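Local coordinates for protein spaetzle (PDB 3E07) that serves, as a disulfide-linked homodimeric cytokine, as the ligand of the Toll receptor in embryonic dorsal-ventral patterning and antifungal defence, at residues K15-K20 / I42-C47. Sequence-based numbering, arbitrary orientation.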
# COMPACT_ATOMS: atom_id res chain seq x y z
N LYS A 15 -9.38 -6.13 -1.87
CA LYS A 15 -10.08 -7.41 -1.85
C LYS A 15 -9.35 -8.48 -1.03
O LYS A 15 -8.19 -8.32 -0.68
CB LYS A 15 -10.26 -7.90 -3.30
CG LYS A 15 -8.99 -8.48 -3.90
CD LYS A 15 -8.77 -8.12 -5.36
CE LYS A 15 -9.72 -8.84 -6.31
NZ LYS A 15 -11.13 -8.38 -6.16
N LEU A 16 -10.07 -9.56 -0.72
CA LEU A 16 -9.53 -10.68 0.05
C LEU A 16 -9.11 -11.81 -0.87
O LEU A 16 -9.86 -12.24 -1.73
CB LEU A 16 -10.58 -11.21 1.02
CG LEU A 16 -10.47 -10.74 2.47
CD1 LEU A 16 -11.56 -11.43 3.27
CD2 LEU A 16 -9.09 -11.09 3.03
N VAL A 17 -7.90 -12.32 -0.68
CA VAL A 17 -7.40 -13.38 -1.53
C VAL A 17 -6.88 -14.55 -0.71
O VAL A 17 -6.62 -14.42 0.49
CB VAL A 17 -6.29 -12.84 -2.46
CG1 VAL A 17 -5.77 -13.94 -3.37
CG2 VAL A 17 -6.84 -11.71 -3.29
N TYR A 18 -6.73 -15.69 -1.38
CA TYR A 18 -6.25 -16.90 -0.73
C TYR A 18 -4.95 -17.43 -1.34
O TYR A 18 -4.81 -17.54 -2.56
CB TYR A 18 -7.30 -18.00 -0.82
CG TYR A 18 -8.51 -17.79 0.05
CD1 TYR A 18 -8.66 -18.48 1.24
CD2 TYR A 18 -9.54 -16.93 -0.35
CE1 TYR A 18 -9.81 -18.34 2.02
CE2 TYR A 18 -10.69 -16.78 0.42
CZ TYR A 18 -10.82 -17.50 1.60
OH TYR A 18 -11.98 -17.41 2.34
N PRO A 19 -3.97 -17.75 -0.48
CA PRO A 19 -2.71 -18.27 -1.02
C PRO A 19 -3.04 -19.72 -1.38
O PRO A 19 -3.78 -20.39 -0.65
CB PRO A 19 -1.75 -18.18 0.17
CG PRO A 19 -2.39 -17.13 1.06
CD PRO A 19 -3.84 -17.47 0.95
N LYS A 20 -2.51 -20.20 -2.50
CA LYS A 20 -2.83 -21.56 -2.90
C LYS A 20 -1.63 -22.33 -3.45
O LYS A 20 -1.11 -22.01 -4.51
CB LYS A 20 -3.99 -21.53 -3.91
CG LYS A 20 -3.96 -20.32 -4.85
CD LYS A 20 -5.36 -19.92 -5.36
CE LYS A 20 -5.98 -20.97 -6.28
NZ LYS A 20 -6.39 -22.20 -5.57
N ILE A 42 -5.58 -13.17 2.42
CA ILE A 42 -4.71 -12.01 2.32
C ILE A 42 -5.39 -10.78 1.75
O ILE A 42 -5.97 -10.83 0.66
CB ILE A 42 -3.49 -12.36 1.44
CG1 ILE A 42 -2.71 -13.50 2.10
CG2 ILE A 42 -2.61 -11.14 1.22
CD1 ILE A 42 -1.60 -14.07 1.25
N GLN A 43 -5.33 -9.67 2.49
CA GLN A 43 -5.91 -8.41 2.04
C GLN A 43 -5.03 -7.75 0.98
O GLN A 43 -3.86 -7.48 1.23
CB GLN A 43 -6.03 -7.43 3.21
CG GLN A 43 -7.31 -7.54 4.01
CD GLN A 43 -7.36 -6.52 5.11
OE1 GLN A 43 -6.71 -5.47 5.03
NE2 GLN A 43 -8.14 -6.80 6.15
N ILE A 44 -5.58 -7.50 -0.21
CA ILE A 44 -4.79 -6.86 -1.25
C ILE A 44 -5.46 -5.63 -1.87
O ILE A 44 -6.67 -5.44 -1.74
CB ILE A 44 -4.41 -7.83 -2.39
CG1 ILE A 44 -5.61 -8.08 -3.32
CG2 ILE A 44 -3.88 -9.11 -1.82
CD1 ILE A 44 -5.27 -8.93 -4.54
N GLU A 45 -4.65 -4.79 -2.50
CA GLU A 45 -5.15 -3.61 -3.19
C GLU A 45 -4.59 -3.58 -4.60
O GLU A 45 -3.38 -3.41 -4.79
CB GLU A 45 -4.75 -2.32 -2.48
CG GLU A 45 -5.21 -1.11 -3.28
CD GLU A 45 -5.17 0.18 -2.51
OE1 GLU A 45 -5.80 0.25 -1.43
OE2 GLU A 45 -4.51 1.14 -2.98
N GLU A 46 -5.46 -3.76 -5.58
CA GLU A 46 -5.05 -3.74 -6.98
C GLU A 46 -5.43 -2.42 -7.64
O GLU A 46 -6.48 -1.85 -7.31
CB GLU A 46 -5.75 -4.85 -7.77
CG GLU A 46 -5.40 -6.26 -7.40
CD GLU A 46 -6.21 -7.26 -8.22
OE1 GLU A 46 -7.44 -7.33 -8.02
OE2 GLU A 46 -5.61 -7.96 -9.07
N CYS A 47 -4.61 -1.94 -8.56
CA CYS A 47 -4.95 -0.72 -9.28
C CYS A 47 -6.07 -1.10 -10.24
O CYS A 47 -6.06 -2.19 -10.81
CB CYS A 47 -3.77 -0.24 -10.13
SG CYS A 47 -2.48 0.76 -9.32
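Lys15 with Ile44 and Val17 with Ile42 form the hydrogen-bonded pairs that flank the non-hydrogen-bonded pair of Leu16 and Gln43 in the two-stranded antiparallel ribbon of strands 12-17 and 39-47 of this cystine-knot cytokine. Four backbone bonds join the strands. The straightest runs from Ile44 N to Lys15 O (2.8 Å, N-H...O 176°), while Val17 N reaches Ile42 O at a lower angle of 150°.

Apolar packing gathers on the face bearing Lys15, Val17, Ile42 and Ile44. Ile44 CG1 sits between its own backbone N and carbonyl carbon (chi1 76°), and from there its CD1 slants across Val17 CG2 at 3.4 Å. The aliphatic start of Lys15 runs alongside Ile44, with CG 3.5 Å from Ile44 CG1. Ile42 and Ile44 also touch Ile95 of strand 94-104, the strand to which Cys47, the last residue of strand 39-47, is tied by its disulfide with Cys99.

On the other face Leu16 CD2 lies 4.1 Å from Gln43 CG. The Gln43 amide reaches the second subunit, where OE1 accepts a hydrogen bond from Gln74 N.

The bent Lys15 chain meets Glu46 through its methylenes, with Lys15 CE 3.2 Å from Glu46 OE1. Any attraction between the two charges is probably modest, since Lys15 NZ stays 4.3 Å from Glu46 OE1, too far for a salt bridge.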